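Local coordinates for protein 3-dehydroquinate dehydratase (Zymomonas mobilis subsp. mobilis, PDB 6SMF) that probably catalyses the trans-dehydration of 3-dehydroquinate to 3-dehydroshikimate through an enolate intermediate, the third step of chorismate biosynthesis, working as a homododecamer, at residues Q56-Q68 against L80-I92. Sequence-based numbering, arbitrary orientation.
Sequences QSNHEGALIDWLQ and LNAAAYTHTSVAI. With TRS (2-amino-2-hydroxymethyl-propane-1,3-diol), chain F; SO4 (sulfate ion), chain G.
E60, in the first turn of helix 60-72, meets Y85 and S89 through successive parts of one side chain, a worked example of one residue combining apolar and polar contact. Its CB lies over the centre of the Y85 ring, 3.8 Å from the centroid, a CH-pi contact. E60 CG, anti to the backbone N (chi1 179°), passes S89 OG at 3.8 Å, and the chain runs on extended to the carboxylate. There OE1 accepts from S89 OG at 2.7 Å on its anti lone pair; the same OG receives I92 N, capping helix 90-98. OE2 takes the amine N of the bound Tris at 2.6 Å, while Tris O1 donates to OE1. Y85 is also held, its OH donating to N58 O at 2.8 Å, tilted 22° from the carbonyl plane. Deeper in, I92 sits as a knob among E60, L63, I64 and L67, and I64 CD1 reaches A91 CB at 3.6 Å. E60 of two neighbouring subunits also binds the Tris, and H59 and G61 of all three bind the sulfate, which places this contact at a three-subunit junction of the dodecamer. Within the chain, it packs consecutive helices of the parallel alpha/beta, flavodoxin-like fold of type II dehydroquinases.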
# COMPACT_ATOMS: atom_id res chain seq x y z
N GLN A 56 -18.77 20.99 -24.53
CA GLN A 56 -18.09 19.69 -24.44
C GLN A 56 -16.70 19.87 -25.02
O GLN A 56 -16.57 20.63 -25.99
CB GLN A 56 -18.87 18.61 -25.20
CG GLN A 56 -18.34 17.21 -24.94
CD GLN A 56 -17.20 16.86 -25.86
OE1 GLN A 56 -17.14 17.34 -27.00
NE2 GLN A 56 -16.30 16.00 -25.35
N SER A 57 -15.71 19.20 -24.45
CA SER A 57 -14.35 19.14 -24.99
C SER A 57 -13.69 17.87 -24.49
O SER A 57 -14.05 17.40 -23.38
CB SER A 57 -13.57 20.38 -24.63
OG SER A 57 -12.19 20.24 -24.97
N ASN A 58 -12.79 17.33 -25.30
CA ASN A 58 -11.90 16.21 -24.94
C ASN A 58 -10.67 16.78 -24.22
O ASN A 58 -9.81 15.97 -23.83
CB ASN A 58 -11.57 15.34 -26.15
CG ASN A 58 -12.84 14.83 -26.82
OD1 ASN A 58 -13.79 14.48 -26.12
ND2 ASN A 58 -12.89 14.85 -28.17
N HIS A 59 -10.58 18.10 -24.02
CA HIS A 59 -9.36 18.77 -23.48
C HIS A 59 -9.60 19.19 -22.03
O HIS A 59 -10.53 19.96 -21.76
CB HIS A 59 -8.91 19.96 -24.34
CG HIS A 59 -8.60 19.59 -25.75
ND1 HIS A 59 -7.30 19.59 -26.25
CD2 HIS A 59 -9.39 19.17 -26.77
CE1 HIS A 59 -7.32 19.20 -27.51
NE2 HIS A 59 -8.59 18.92 -27.84
N GLU A 60 -8.74 18.69 -21.14
CA GLU A 60 -8.74 19.05 -19.71
C GLU A 60 -8.66 20.58 -19.59
O GLU A 60 -9.44 21.19 -18.82
CB GLU A 60 -7.54 18.33 -19.11
CG GLU A 60 -7.33 18.58 -17.63
CD GLU A 60 -6.19 17.72 -17.12
OE1 GLU A 60 -6.13 17.55 -15.85
OE2 GLU A 60 -5.36 17.22 -18.02
N GLY A 61 -7.74 21.18 -20.35
CA GLY A 61 -7.54 22.63 -20.32
C GLY A 61 -8.82 23.40 -20.65
O GLY A 61 -9.05 24.49 -20.03
N ALA A 62 -9.63 22.91 -21.60
CA ALA A 62 -10.90 23.58 -21.97
C ALA A 62 -11.82 23.65 -20.74
O ALA A 62 -12.37 24.71 -20.48
CB ALA A 62 -11.54 22.92 -23.15
N LEU A 63 -11.96 22.58 -19.98
CA LEU A 63 -12.88 22.57 -18.80
C LEU A 63 -12.42 23.61 -17.79
O LEU A 63 -13.28 24.29 -17.18
CB LEU A 63 -12.92 21.16 -18.21
CG LEU A 63 -13.43 20.11 -19.19
CD1 LEU A 63 -13.31 18.73 -18.62
CD2 LEU A 63 -14.86 20.37 -19.55
N ILE A 64 -11.11 23.79 -17.65
CA ILE A 64 -10.56 24.78 -16.67
C ILE A 64 -10.87 26.19 -17.20
O ILE A 64 -11.47 26.98 -16.43
CB ILE A 64 -9.07 24.51 -16.42
CG1 ILE A 64 -8.87 23.15 -15.74
CG2 ILE A 64 -8.48 25.64 -15.62
CD1 ILE A 64 -7.51 22.52 -15.98
N ASP A 65 -10.52 26.47 -18.47
CA ASP A 65 -10.84 27.78 -19.13
C ASP A 65 -12.32 28.11 -18.86
O ASP A 65 -12.61 29.20 -18.41
CB ASP A 65 -10.61 27.77 -20.65
CG ASP A 65 -9.19 27.47 -21.16
OD1 ASP A 65 -8.18 27.77 -20.42
OD2 ASP A 65 -9.11 27.01 -22.33
N TRP A 66 -13.21 27.14 -19.06
CA TRP A 66 -14.69 27.31 -18.93
C TRP A 66 -15.07 27.54 -17.47
O TRP A 66 -15.85 28.43 -17.20
CB TRP A 66 -15.46 26.15 -19.57
CG TRP A 66 -15.30 26.12 -21.06
CD1 TRP A 66 -15.00 27.19 -21.86
CD2 TRP A 66 -15.44 25.01 -21.94
NE1 TRP A 66 -14.90 26.80 -23.16
CE2 TRP A 66 -15.19 25.48 -23.25
CE3 TRP A 66 -15.75 23.66 -21.76
CZ2 TRP A 66 -15.25 24.65 -24.36
CZ3 TRP A 66 -15.83 22.84 -22.87
CH2 TRP A 66 -15.58 23.33 -24.15
N LEU A 67 -14.47 26.81 -16.53
CA LEU A 67 -14.72 27.08 -15.10
C LEU A 67 -14.35 28.53 -14.81
O LEU A 67 -15.14 29.21 -14.16
CB LEU A 67 -13.94 26.08 -14.26
CG LEU A 67 -14.54 24.67 -14.25
CD1 LEU A 67 -13.51 23.65 -13.77
CD2 LEU A 67 -15.81 24.64 -13.39
N GLN A 68 -13.21 28.99 -15.32
CA GLN A 68 -12.69 30.34 -15.00
C GLN A 68 -13.60 31.38 -15.67
O GLN A 68 -13.85 32.46 -15.08
CB GLN A 68 -11.23 30.48 -15.45
CG GLN A 68 -10.26 29.50 -14.78
CD GLN A 68 -8.83 29.68 -15.22
OE1 GLN A 68 -8.55 30.41 -16.16
NE2 GLN A 68 -7.90 29.03 -14.55
N LEU A 80 -20.97 20.16 -13.89
CA LEU A 80 -19.71 19.65 -14.48
C LEU A 80 -19.73 18.12 -14.49
O LEU A 80 -19.87 17.53 -13.42
CB LEU A 80 -18.52 20.16 -13.68
CG LEU A 80 -17.16 19.64 -14.14
CD1 LEU A 80 -16.92 20.00 -15.61
CD2 LEU A 80 -16.06 20.18 -13.23
N ASN A 81 -19.65 17.55 -15.68
CA ASN A 81 -19.37 16.12 -15.92
C ASN A 81 -18.00 16.07 -16.60
O ASN A 81 -17.94 16.22 -17.81
CB ASN A 81 -20.50 15.49 -16.75
CG ASN A 81 -20.29 14.01 -16.82
OD1 ASN A 81 -19.18 13.58 -16.53
ND2 ASN A 81 -21.30 13.25 -17.20
N ALA A 82 -16.93 15.98 -15.83
CA ALA A 82 -15.54 15.94 -16.32
C ALA A 82 -15.21 14.58 -16.95
O ALA A 82 -14.09 14.41 -17.40
CB ALA A 82 -14.61 16.25 -15.17
N ALA A 83 -16.15 13.65 -16.99
CA ALA A 83 -15.94 12.27 -17.51
C ALA A 83 -14.63 11.70 -16.93
O ALA A 83 -14.46 11.80 -15.68
CB ALA A 83 -15.97 12.26 -19.00
N ALA A 84 -13.71 11.15 -17.75
CA ALA A 84 -12.51 10.46 -17.20
C ALA A 84 -11.63 11.43 -16.42
O ALA A 84 -10.92 10.96 -15.58
CB ALA A 84 -11.71 9.80 -18.28
N TYR A 85 -11.66 12.73 -16.71
CA TYR A 85 -10.74 13.69 -16.05
C TYR A 85 -11.17 13.83 -14.58
O TYR A 85 -10.36 14.31 -13.77
CB TYR A 85 -10.69 15.05 -16.77
CG TYR A 85 -10.01 15.05 -18.12
CD1 TYR A 85 -8.83 14.35 -18.33
CD2 TYR A 85 -10.53 15.75 -19.20
CE1 TYR A 85 -8.20 14.37 -19.56
CE2 TYR A 85 -9.92 15.75 -20.44
CZ TYR A 85 -8.74 15.06 -20.62
OH TYR A 85 -8.11 15.03 -21.83
N THR A 86 -12.41 13.45 -14.24
CA THR A 86 -12.91 13.42 -12.84
C THR A 86 -11.92 12.64 -11.96
O THR A 86 -11.73 13.03 -10.80
CB THR A 86 -14.24 12.67 -12.65
OG1 THR A 86 -15.32 13.06 -13.55
CG2 THR A 86 -14.63 12.82 -11.19
N HIS A 87 -11.28 11.61 -12.50
CA HIS A 87 -10.44 10.64 -11.76
C HIS A 87 -8.96 11.02 -11.84
O HIS A 87 -8.20 10.45 -11.05
CB HIS A 87 -10.72 9.21 -12.24
CG HIS A 87 -12.17 8.95 -12.46
ND1 HIS A 87 -13.13 9.16 -11.46
CD2 HIS A 87 -12.83 8.60 -13.58
CE1 HIS A 87 -14.33 8.94 -11.95
NE2 HIS A 87 -14.18 8.60 -13.26
N THR A 88 -8.56 12.01 -12.65
CA THR A 88 -7.12 12.34 -12.85
C THR A 88 -6.82 13.81 -12.53
O THR A 88 -5.65 14.12 -12.26
CB THR A 88 -6.69 11.95 -14.28
OG1 THR A 88 -7.44 12.68 -15.21
CG2 THR A 88 -6.98 10.50 -14.64
N SER A 89 -7.79 14.72 -12.60
CA SER A 89 -7.47 16.17 -12.72
C SER A 89 -7.39 16.89 -11.37
O SER A 89 -8.39 17.40 -10.90
CB SER A 89 -8.37 16.89 -13.67
OG SER A 89 -7.81 18.18 -13.89
N VAL A 90 -6.19 16.99 -10.82
CA VAL A 90 -5.87 17.93 -9.73
C VAL A 90 -6.14 19.35 -10.23
O VAL A 90 -6.62 20.18 -9.43
CB VAL A 90 -4.43 17.77 -9.25
CG1 VAL A 90 -4.10 18.80 -8.18
CG2 VAL A 90 -4.18 16.37 -8.70
N ALA A 91 -5.92 19.61 -11.51
CA ALA A 91 -6.03 21.00 -12.03
C ALA A 91 -7.50 21.41 -12.03
O ALA A 91 -7.75 22.61 -11.70
CB ALA A 91 -5.40 21.09 -13.40
N ILE A 92 -8.43 20.48 -12.35
CA ILE A 92 -9.89 20.80 -12.27
C ILE A 92 -10.30 20.99 -10.81
O ILE A 92 -11.12 21.86 -10.53
CB ILE A 92 -10.73 19.77 -13.01
CG1 ILE A 92 -10.62 20.00 -14.52
CG2 ILE A 92 -12.19 19.79 -12.59
CD1 ILE A 92 -11.03 18.77 -15.32
C TRS F . -3.51 14.18 -16.67
C1 TRS F . -4.31 14.66 -15.47
C2 TRS F . -1.99 14.23 -16.40
C3 TRS F . -3.98 12.76 -17.07
N TRS F . -3.83 15.14 -17.79
O1 TRS F . -5.70 14.68 -15.74
O2 TRS F . -1.51 15.56 -16.17
O3 TRS F . -3.46 12.29 -18.32
S SO4 G . -4.85 19.91 -23.40
O1 SO4 G . -4.84 20.82 -24.54
O2 SO4 G . -3.50 19.89 -22.85
O3 SO4 G . -5.84 20.39 -22.40
O4 SO4 G . -5.19 18.56 -23.87
O HOH W 1 -6.42 16.90 -21.81
O HOH W 2 -4.12 17.71 -13.23